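Local atomic coordinates of peptidase M3B, oligoendopeptidase F (Enterococcus faecium, PDB entry 2QR4), a protein that probably cleaves short peptides as a metal-dependent endopeptidase of the M3 oligopeptidase family. Residues L19-L29 and K83-E94; I145-F153 and T214-K225. All coordinates share one frame; numbering follows the deposited sequence.

Interaction 1: residues L19-L29 and K83-E94; sequences LKQSEKHKGTL and KVSEAVSWFEPE
Lys26 lies flat on the indole of Trp90, and around this pair two breaks between helices meet in the all-helical N-terminal part of the chain: the type II turn His25-Thr28 and the type I turn Val88-Phe91. Lys26 CA sits over the centre of the six-membered ring of Trp90, 8° off the normal, a CH-pi contact in which it comes 3.7 Å from Trp90 CH2. With CG anti to the backbone N (chi1 178°) and the rest of the chain extended, CB, CG and CD run on across the same face toward the pyrrole side. Phe91 CB lies under the opposite face, toward the rim, so the indole is sandwiched.

Apolar contacts lie at both ends of the segments. Leu19 CD2 lies 4.0 Å from Val84 CG2, beside Ala87 CB, on the last turn of helix 68-87; Leu29 CD1 comes within 3.7 Å of Glu94 CB and also reaches the indole edge. Leu29 rests behind on Ala39 of helix 33-63.

Two hydrogen bonds span the segments. Ser22 OG, in the indole plane at its edge, donates to Ala87 O from well above the carbonyl plane (3.0 Å). Gly27 N donates to the syn lone pair of Glu94 OE2, 2.8 Å away, bent to 136° at the hydrogen.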
loop_
_atom_site.group_PDB
_atom_site.type_symbol
_atom_site.label_atom_id
_atom_site.label_comp_id
_atom_site.label_asym_id
_atom_site.label_seq_id
_atom_site.Cartn_x
_atom_site.Cartn_y
_atom_site.Cartn_z
ATOM N N LEU A 19 17.829 21.881 9.899
ATOM C CA LEU A 19 16.413 22.039 9.642
ATOM C C LEU A 19 15.738 22.993 10.612
ATOM O O LEU A 19 14.714 23.585 10.291
ATOM C CB LEU A 19 15.749 20.679 9.744
ATOM C CG LEU A 19 14.489 20.498 8.942
ATOM C CD1 LEU A 19 14.793 20.824 7.503
ATOM C CD2 LEU A 19 14.026 19.073 9.107
ATOM N N LYS A 20 16.313 23.132 11.801
ATOM C CA LYS A 20 15.758 24.002 12.826
ATOM C C LYS A 20 15.788 25.455 12.376
ATOM O O LYS A 20 14.974 26.267 12.817
ATOM C CB LYS A 20 16.501 23.815 14.156
ATOM C CG LYS A 20 16.246 22.448 14.792
ATOM C CD LYS A 20 17.278 22.095 15.859
ATOM C CE LYS A 20 17.020 20.692 16.424
ATOM N NZ LYS A 20 18.158 20.186 17.245
ATOM N N GLN A 21 16.713 25.773 11.478
ATOM C CA GLN A 21 16.842 27.130 10.955
ATOM C C GLN A 21 15.716 27.481 9.976
ATOM O O GLN A 21 15.606 28.620 9.525
ATOM C CB GLN A 21 18.217 27.321 10.310
ATOM C CG GLN A 21 19.365 27.271 11.320
ATOM C CD GLN A 21 20.580 26.515 10.803
ATOM O OE1 GLN A 21 21.091 26.801 9.717
ATOM N NE2 GLN A 21 21.049 25.544 11.584
ATOM N N SER A 22 14.881 26.499 9.654
ATOM C CA SER A 22 13.715 26.730 8.802
ATOM C C SER A 22 12.783 27.769 9.401
ATOM O O SER A 22 12.278 28.641 8.703
ATOM C CB SER A 22 12.934 25.439 8.606
ATOM O OG SER A 22 11.966 25.596 7.593
ATOM N N GLU A 23 12.563 27.659 10.704
ATOM C CA GLU A 23 11.708 28.580 11.424
ATOM C C GLU A 23 12.093 30.024 11.159
ATOM O O GLU A 23 11.228 30.876 10.985
ATOM C CB GLU A 23 11.773 28.288 12.922
ATOM C CG GLU A 23 10.506 28.662 13.655
ATOM C CD GLU A 23 9.266 28.201 12.912
ATOM O OE1 GLU A 23 9.376 27.253 12.103
ATOM O OE2 GLU A 23 8.184 28.789 13.132
ATOM N N LYS A 24 13.397 30.284 11.126
ATOM C CA LYS A 24 13.938 31.628 10.914
ATOM C C LYS A 24 13.639 32.233 9.545
ATOM O O LYS A 24 13.581 33.451 9.408
ATOM C CB LYS A 24 15.455 31.639 11.129
ATOM C CG LYS A 24 15.881 31.641 12.579
ATOM C CD LYS A 24 17.227 32.328 12.760
ATOM C CE LYS A 24 17.573 32.464 14.239
ATOM N NZ LYS A 24 18.629 33.492 14.477
ATOM N N HIS A 25 13.477 31.399 8.525
ATOM C CA HIS A 25 13.248 31.919 7.185
ATOM C C HIS A 25 11.766 32.095 6.912
ATOM O O HIS A 25 11.362 33.018 6.211
ATOM C CB HIS A 25 13.922 31.035 6.138
ATOM C CG HIS A 25 15.414 31.018 6.259
ATOM N ND1 HIS A 25 16.194 32.117 5.968
ATOM C CD2 HIS A 25 16.267 30.051 6.672
ATOM C CE1 HIS A 25 17.464 31.825 6.187
ATOM N NE2 HIS A 25 17.536 30.580 6.619
ATOM N N LYS A 26 10.959 31.223 7.502
ATOM C CA LYS A 26 9.524 31.259 7.306
ATOM C C LYS A 26 8.979 32.639 7.653
ATOM O O LYS A 26 9.354 33.228 8.662
ATOM C CB LYS A 26 8.847 30.169 8.143
ATOM C CG LYS A 26 7.341 30.144 8.052
ATOM C CD LYS A 26 6.752 28.901 8.711
ATOM C CE LYS A 26 5.228 28.980 8.726
ATOM N NZ LYS A 26 4.605 27.743 9.252
ATOM N N GLY A 27 8.117 33.163 6.787
ATOM C CA GLY A 27 7.476 34.448 7.024
ATOM C C GLY A 27 8.336 35.678 6.794
ATOM O O GLY A 27 7.919 36.784 7.134
ATOM N N THR A 28 9.518 35.499 6.204
ATOM C CA THR A 28 10.413 36.623 5.930
ATOM C C THR A 28 10.456 37.051 4.471
ATOM O O THR A 28 11.003 38.109 4.147
ATOM C CB THR A 28 11.866 36.316 6.328
ATOM O OG1 THR A 28 12.365 35.250 5.514
ATOM C CG2 THR A 28 11.973 35.954 7.807
ATOM N N LEU A 29 9.890 36.236 3.590
ATOM C CA LEU A 29 10.054 36.466 2.156
ATOM C C LEU A 29 9.738 37.888 1.711
ATOM O O LEU A 29 10.381 38.400 0.799
ATOM C CB LEU A 29 9.264 35.447 1.324
ATOM C CG LEU A 29 9.648 33.990 1.593
ATOM C CD1 LEU A 29 9.095 33.040 0.530
ATOM C CD2 LEU A 29 11.146 33.863 1.690
ATOM N N LYS A 83 10.129 14.407 6.588
ATOM C CA LYS A 83 10.303 15.384 7.641
ATOM C C LYS A 83 10.820 16.708 7.059
ATOM O O LYS A 83 10.311 17.783 7.390
ATOM C CB LYS A 83 11.252 14.873 8.719
ATOM C CG LYS A 83 11.419 15.872 9.855
ATOM C CD LYS A 83 12.170 15.301 11.047
ATOM C CE LYS A 83 13.675 15.423 10.872
ATOM N NZ LYS A 83 14.404 14.901 12.057
ATOM N N VAL A 84 11.819 16.613 6.182
ATOM C CA VAL A 84 12.390 17.772 5.505
ATOM C C VAL A 84 11.387 18.437 4.556
ATOM O O VAL A 84 11.221 19.654 4.574
ATOM C CB VAL A 84 13.676 17.382 4.722
ATOM C CG1 VAL A 84 14.074 18.484 3.761
ATOM C CG2 VAL A 84 14.810 17.094 5.684
ATOM N N SER A 85 10.724 17.635 3.732
ATOM C CA SER A 85 9.725 18.138 2.799
ATOM C C SER A 85 8.631 18.862 3.543
ATOM O O SER A 85 8.190 19.930 3.129
ATOM C CB SER A 85 9.108 16.996 1.999
ATOM O OG SER A 85 10.058 16.431 1.119
ATOM N N GLU A 86 8.192 18.280 4.650
ATOM C CA GLU A 86 7.156 18.897 5.441
ATOM C C GLU A 86 7.642 20.225 6.025
ATOM O O GLU A 86 6.923 21.232 5.999
ATOM C CB GLU A 86 6.686 17.954 6.557
ATOM C CG GLU A 86 5.410 18.431 7.264
ATOM C CD GLU A 86 5.662 19.612 8.197
ATOM O OE1 GLU A 86 6.798 19.732 8.715
ATOM O OE2 GLU A 86 4.728 20.419 8.416
ATOM N N ALA A 87 8.863 20.229 6.553
ATOM C CA ALA A 87 9.385 21.401 7.261
ATOM C C ALA A 87 9.624 22.592 6.329
ATOM O O ALA A 87 9.747 23.730 6.772
ATOM C CB ALA A 87 10.660 21.035 8.006
ATOM N N VAL A 88 9.640 22.315 5.032
ATOM C CA VAL A 88 10.035 23.280 4.019
ATOM C C VAL A 88 8.841 23.565 3.087
ATOM O O VAL A 88 8.945 24.283 2.082
ATOM C CB VAL A 88 11.286 22.709 3.287
ATOM C CG1 VAL A 88 11.052 22.412 1.798
ATOM C CG2 VAL A 88 12.508 23.544 3.557
ATOM N N SER A 89 7.689 23.017 3.460
ATOM C CA SER A 89 6.481 23.125 2.644
ATOM C C SER A 89 5.824 24.511 2.653
ATOM O O SER A 89 4.955 24.780 1.831
ATOM C CB SER A 89 5.454 22.062 3.073
ATOM O OG SER A 89 5.048 22.245 4.425
ATOM N N TRP A 90 6.219 25.382 3.580
ATOM C CA TRP A 90 5.665 26.740 3.625
ATOM C C TRP A 90 6.235 27.599 2.491
ATOM O O TRP A 90 5.687 28.647 2.142
ATOM C CB TRP A 90 5.981 27.393 4.964
ATOM C CG TRP A 90 7.448 27.367 5.246
ATOM C CD1 TRP A 90 8.127 26.435 5.978
ATOM C CD2 TRP A 90 8.422 28.300 4.778
ATOM N NE1 TRP A 90 9.457 26.734 6.002
ATOM C CE2 TRP A 90 9.673 27.872 5.268
ATOM C CE3 TRP A 90 8.358 29.465 3.995
ATOM C CZ2 TRP A 90 10.863 28.552 4.987
ATOM C CZ3 TRP A 90 9.533 30.142 3.722
ATOM C CH2 TRP A 90 10.775 29.682 4.218
ATOM N N PHE A 91 7.331 27.125 1.912
ATOM C CA PHE A 91 8.177 27.916 1.026
ATOM C C PHE A 91 7.496 28.434 -0.255
ATOM O O PHE A 91 7.473 29.649 -0.498
ATOM C CB PHE A 91 9.455 27.125 0.727
ATOM C CG PHE A 91 10.389 27.803 -0.217
ATOM C CD1 PHE A 91 10.915 29.046 0.080
ATOM C CD2 PHE A 91 10.753 27.193 -1.394
ATOM C CE1 PHE A 91 11.784 29.676 -0.794
ATOM C CE2 PHE A 91 11.626 27.813 -2.268
ATOM C CZ PHE A 91 12.141 29.055 -1.966
ATOM N N GLU A 92 6.947 27.538 -1.073
ATOM C CA GLU A 92 6.293 27.951 -2.326
ATOM C C GLU A 92 4.994 28.762 -2.130
ATOM O O GLU A 92 4.752 29.746 -2.834
ATOM C CB GLU A 92 6.040 26.741 -3.222
ATOM C CG GLU A 92 7.306 25.960 -3.563
ATOM C CD GLU A 92 7.099 24.944 -4.692
ATOM O OE1 GLU A 92 5.949 24.758 -5.158
ATOM O OE2 GLU A 92 8.097 24.328 -5.119
ATOM N N PRO A 93 4.130 28.324 -1.206
ATOM C CA PRO A 93 2.997 29.157 -0.813
ATOM C C PRO A 93 3.428 30.566 -0.421
ATOM O O PRO A 93 2.770 31.532 -0.812
ATOM C CB PRO A 93 2.418 28.412 0.397
ATOM C CG PRO A 93 2.751 26.962 0.087
ATOM C CD PRO A 93 4.116 27.013 -0.536
ATOM N N GLU A 94 4.517 30.702 0.331
ATOM C CA GLU A 94 4.936 32.047 0.749
ATOM C C GLU A 94 5.543 32.856 -0.385
ATOM O O GLU A 94 5.337 34.058 -0.461
ATOM C CB GLU A 94 5.873 32.017 1.948
ATOM C CG GLU A 94 5.165 31.725 3.244
ATOM C CD GLU A 94 5.944 32.202 4.454
ATOM O OE1 GLU A 94 5.582 31.764 5.576
ATOM O OE2 GLU A 94 6.900 33.016 4.280
#

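Interaction 2: residues I145-F153 and T214-K225; sequences IFDASSDTF and TLGTHIKGHNFK
Ser149 OG is held from two sides where helix 143-160 packs on helix 208-228: it donates to Thr214 O at 2.9 Å and accepts from a water at 2.7 Å. The two helices form a nearly antiparallel pair, with their local axes 8.2 Å apart at closest and their directions at 153°. Ser149 OG stands between the backbone N and the carbonyl carbon (chi1 78°), which turns it toward Thr214 O; that carbonyl also accepts from His218 N within its own helix.

The water sits where helix 143-160 is kinked: the backbone N atoms of Ser149 and Ser150 lack the usual bonds four residues back, Ser150 N keeping a weak one to Asp147 O. Phe146 O, which a regular helix would pair with Ser150 N, instead accepts from the water at 2.8 Å. The water's third partner is His218 ND1, reached in the plane of the imidazole, so one molecule bridges both helices. The far nitrogen of that ring, NE2, is hydrogen-bonded to Tyr498 O, which leaves the ring tied on both sides. Ser150 OG is also close to ND1, but at a poor angle for a bond.

On the N-terminal side of the kink the Phe146 ring meets Phe224 rim to rim, the planes almost parallel at 13°, while the edge of Phe146 approaches Gly221 CA. C-terminal to it the methyls Thr152 CG2 and Thr214 CG2 touch at 3.9 Å. Thr152 OG1 bonds to Ser213 of the second subunit, and Ala148 and Thr217 each pack on the other residue's copy there, so the helix pair also belongs to the dimer interface. Lys225 lays its CE methylene over one face of Phe146, a CH-pi contact, and brings NZ to 3.6 Å from Phe146 CB.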
loop_
_atom_site.group_PDB
_atom_site.type_symbol
_atom_site.label_atom_id
_atom_site.label_comp_id
_atom_site.label_asym_id
_atom_site.label_seq_id
_atom_site.Cartn_x
_atom_site.Cartn_y
_atom_site.Cartn_z
ATOM N N ILE A 145 2.997 7.569 2.995
ATOM C CA ILE A 145 1.760 6.844 2.780
ATOM C C ILE A 145 1.448 6.746 1.278
ATOM O O ILE A 145 1.201 5.660 0.772
ATOM C CB ILE A 145 0.590 7.495 3.527
ATOM C CG1 ILE A 145 0.964 7.777 4.982
ATOM C CG2 ILE A 145 -0.633 6.637 3.434
ATOM C CD1 ILE A 145 1.613 6.633 5.696
ATOM N N PHE A 146 1.509 7.856 0.545
ATOM C CA PHE A 146 1.236 7.782 -0.912
ATOM C C PHE A 146 2.149 6.829 -1.678
ATOM O O PHE A 146 1.703 6.140 -2.590
ATOM C CB PHE A 146 1.257 9.164 -1.567
ATOM C CG PHE A 146 0.095 10.008 -1.186
ATOM C CD1 PHE A 146 0.207 10.948 -0.189
ATOM C CD2 PHE A 146 -1.124 9.834 -1.801
ATOM C CE1 PHE A 146 -0.878 11.709 0.185
ATOM C CE2 PHE A 146 -2.215 10.594 -1.427
ATOM C CZ PHE A 146 -2.094 11.527 -0.430
ATOM N N ASP A 147 3.421 6.778 -1.294
ATOM C CA ASP A 147 4.381 5.947 -1.999
ATOM C C ASP A 147 4.427 4.501 -1.489
ATOM O O ASP A 147 5.119 3.674 -2.075
ATOM C CB ASP A 147 5.786 6.573 -1.925
ATOM C CG ASP A 147 5.863 7.932 -2.624
ATOM O OD1 ASP A 147 4.909 8.286 -3.351
ATOM O OD2 ASP A 147 6.872 8.651 -2.442
ATOM N N ALA A 148 3.707 4.186 -0.413
ATOM C CA ALA A 148 3.937 2.891 0.240
ATOM C C ALA A 148 3.692 1.686 -0.677
ATOM O O ALA A 148 4.464 0.718 -0.663
ATOM C CB ALA A 148 3.128 2.766 1.516
ATOM N N SER A 149 2.642 1.747 -1.490
ATOM C CA SER A 149 2.275 0.587 -2.302
ATOM C C SER A 149 3.294 0.252 -3.414
ATOM O O SER A 149 3.348 -0.885 -3.853
ATOM C CB SER A 149 0.864 0.737 -2.867
ATOM O OG SER A 149 0.856 1.612 -3.989
ATOM N N SER A 150 4.089 1.229 -3.858
ATOM C CA SER A 150 5.256 0.961 -4.720
ATOM C C SER A 150 6.286 0.123 -3.990
ATOM O O SER A 150 6.897 -0.763 -4.574
ATOM C CB SER A 150 5.947 2.261 -5.166
ATOM O OG SER A 150 5.040 3.100 -5.842
ATOM N N ASP A 151 6.500 0.433 -2.714
ATOM C CA ASP A 151 7.426 -0.328 -1.870
ATOM C C ASP A 151 6.922 -1.752 -1.637
ATOM O O ASP A 151 7.690 -2.713 -1.693
ATOM C CB ASP A 151 7.656 0.412 -0.558
ATOM C CG ASP A 151 8.293 1.810 -0.774
ATOM O OD1 ASP A 151 9.028 1.994 -1.769
ATOM O OD2 ASP A 151 8.063 2.733 0.040
ATOM N N THR A 152 5.620 -1.893 -1.422
ATOM C CA THR A 152 5.033 -3.206 -1.202
ATOM C C THR A 152 5.195 -4.037 -2.464
ATOM O O THR A 152 5.545 -5.215 -2.400
ATOM C CB THR A 152 3.552 -3.078 -0.838
ATOM O OG1 THR A 152 3.439 -2.192 0.280
ATOM C CG2 THR A 152 2.940 -4.427 -0.478
ATOM N N PHE A 153 4.976 -3.403 -3.613
ATOM C CA PHE A 153 5.161 -4.074 -4.883
ATOM C C PHE A 153 6.594 -4.567 -5.039
ATOM O O PHE A 153 6.837 -5.729 -5.346
ATOM C CB PHE A 153 4.839 -3.152 -6.045
ATOM C CG PHE A 153 5.363 -3.658 -7.342
ATOM C CD1 PHE A 153 4.660 -4.623 -8.053
ATOM C CD2 PHE A 153 6.568 -3.196 -7.846
ATOM C CE1 PHE A 153 5.143 -5.121 -9.250
ATOM C CE2 PHE A 153 7.063 -3.684 -9.053
ATOM C CZ PHE A 153 6.347 -4.658 -9.749
ATOM N N THR A 214 -2.048 -3.120 -5.090
ATOM C CA THR A 214 -0.879 -2.207 -4.960
ATOM C C THR A 214 -0.849 -1.177 -6.079
ATOM O O THR A 214 -0.632 0.004 -5.832
ATOM C CB THR A 214 0.494 -2.947 -4.874
ATOM O OG1 THR A 214 0.623 -3.890 -5.953
ATOM C CG2 THR A 214 0.615 -3.696 -3.552
ATOM N N LEU A 215 -1.118 -1.616 -7.307
ATOM C CA LEU A 215 -1.050 -0.714 -8.462
ATOM C C LEU A 215 -2.229 0.250 -8.465
ATOM O O LEU A 215 -2.057 1.452 -8.644
ATOM C CB LEU A 215 -0.978 -1.498 -9.770
ATOM C CG LEU A 215 -0.898 -0.679 -11.056
ATOM C CD1 LEU A 215 0.269 0.350 -11.019
ATOM C CD2 LEU A 215 -0.802 -1.599 -12.268
ATOM N N GLY A 216 -3.424 -0.292 -8.249
ATOM C CA GLY A 216 -4.622 0.511 -7.999
ATOM C C GLY A 216 -4.449 1.635 -6.981
ATOM O O GLY A 216 -4.856 2.777 -7.222
ATOM N N THR A 217 -3.838 1.328 -5.841
ATOM C CA THR A 217 -3.577 2.358 -4.833
ATOM C C THR A 217 -2.662 3.461 -5.390
ATOM O O THR A 217 -2.894 4.657 -5.181
ATOM C CB THR A 217 -2.943 1.742 -3.592
ATOM O OG1 THR A 217 -3.813 0.725 -3.067
ATOM C CG2 THR A 217 -2.715 2.813 -2.547
ATOM N N HIS A 218 -1.630 3.040 -6.115
ATOM C CA HIS A 218 -0.651 3.957 -6.688
ATOM C C HIS A 218 -1.352 4.904 -7.634
ATOM O O HIS A 218 -1.127 6.113 -7.599
ATOM C CB HIS A 218 0.429 3.180 -7.471
ATOM C CG HIS A 218 1.542 4.037 -7.966
ATOM N ND1 HIS A 218 2.464 4.616 -7.114
ATOM C CD2 HIS A 218 1.899 4.405 -9.219
ATOM C CE1 HIS A 218 3.338 5.308 -7.824
ATOM N NE2 HIS A 218 3.018 5.199 -9.102
ATOM N N ILE A 219 -2.206 4.333 -8.482
ATOM C CA ILE A 219 -2.984 5.100 -9.455
ATOM C C ILE A 219 -3.971 6.067 -8.783
ATOM O O ILE A 219 -4.039 7.244 -9.144
ATOM C CB ILE A 219 -3.666 4.145 -10.437
ATOM C CG1 ILE A 219 -2.623 3.660 -11.455
ATOM C CG2 ILE A 219 -4.824 4.808 -11.123
ATOM C CD1 ILE A 219 -3.034 2.416 -12.123
ATOM N N LYS A 220 -4.686 5.579 -7.771
ATOM C CA LYS A 220 -5.531 6.428 -6.943
ATOM C C LYS A 220 -4.809 7.656 -6.382
ATOM O O LYS A 220 -5.367 8.751 -6.368
ATOM C CB LYS A 220 -6.152 5.617 -5.797
ATOM C CG LYS A 220 -7.531 5.152 -6.116
ATOM C CD LYS A 220 -8.103 4.182 -5.074
ATOM C CE LYS A 220 -9.264 3.412 -5.678
ATOM N NZ LYS A 220 -10.029 4.315 -6.625
ATOM N N GLY A 221 -3.575 7.478 -5.920
ATOM C CA GLY A 221 -2.787 8.602 -5.371
ATOM C C GLY A 221 -2.473 9.674 -6.398
ATOM O O GLY A 221 -2.549 10.871 -6.085
ATOM N N HIS A 222 -2.123 9.256 -7.624
ATOM C CA HIS A 222 -1.914 10.205 -8.725
ATOM C C HIS A 222 -3.174 11.014 -9.028
ATOM O O HIS A 222 -3.116 12.224 -9.238
ATOM C CB HIS A 222 -1.488 9.490 -10.006
ATOM C CG HIS A 222 -0.131 8.875 -9.931
ATOM N ND1 HIS A 222 0.292 7.907 -10.818
ATOM C CD2 HIS A 222 0.893 9.076 -9.068
ATOM C CE1 HIS A 222 1.523 7.545 -10.507
ATOM N NE2 HIS A 222 1.912 8.242 -9.452
ATOM N N ASN A 223 -4.309 10.333 -9.059
ATOM C CA ASN A 223 -5.569 10.999 -9.338
ATOM C C ASN A 223 -5.964 11.969 -8.236
ATOM O O ASN A 223 -6.382 13.096 -8.504
ATOM C CB ASN A 223 -6.680 9.978 -9.651
ATOM C CG ASN A 223 -6.631 9.525 -11.115
ATOM O OD1 ASN A 223 -6.137 10.264 -11.969
ATOM N ND2 ASN A 223 -7.135 8.321 -11.406
ATOM N N PHE A 224 -5.819 11.533 -6.995
ATOM C CA PHE A 224 -6.130 12.384 -5.873
ATOM C C PHE A 224 -5.266 13.661 -5.883
ATOM O O PHE A 224 -5.795 14.760 -5.685
ATOM C CB PHE A 224 -5.933 11.626 -4.561
ATOM C CG PHE A 224 -6.006 12.511 -3.351
ATOM C CD1 PHE A 224 -7.227 12.967 -2.890
ATOM C CD2 PHE A 224 -4.856 12.927 -2.710
ATOM C CE1 PHE A 224 -7.302 13.808 -1.798
ATOM C CE2 PHE A 224 -4.918 13.773 -1.614
ATOM C CZ PHE A 224 -6.144 14.202 -1.150
ATOM N N LYS A 225 -3.953 13.517 -6.111
ATOM C CA LYS A 225 -3.048 14.680 -6.127
ATOM C C LYS A 225 -3.346 15.609 -7.298
ATOM O O LYS A 225 -3.356 16.829 -7.153
ATOM C CB LYS A 225 -1.581 14.254 -6.148
ATOM C CG LYS A 225 -0.989 13.953 -4.766
ATOM C CD LYS A 225 0.140 12.944 -4.899
ATOM C CE LYS A 225 0.957 12.819 -3.630
ATOM N NZ LYS A 225 2.063 11.828 -3.833
HETATM O O HOH W 1 2.160 3.964 -4.316
#

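The two contacts follow one another along the chain and neither nest nor cross. From the N terminus, the chain passes residues 19-29, runs out along helix 33-63 and back along helix 68-87, and interaction 1 closes this loop of 53 mostly helical residues. Three short helices follow; the last, 133-141, packs against 83-94 and leads almost directly into helix 143-160. Interaction 2 then closes a second loop, of 60 residues, that includes the small hairpin 165-167/173-175 and helices 178-185 and 190-206. The centres of the two interactions lie about 27 Å apart. Interaction 1 ties together the N-terminal helices, whereas interaction 2 joins helix 143-160 to helix 208-228, which also packs on helix 418-454.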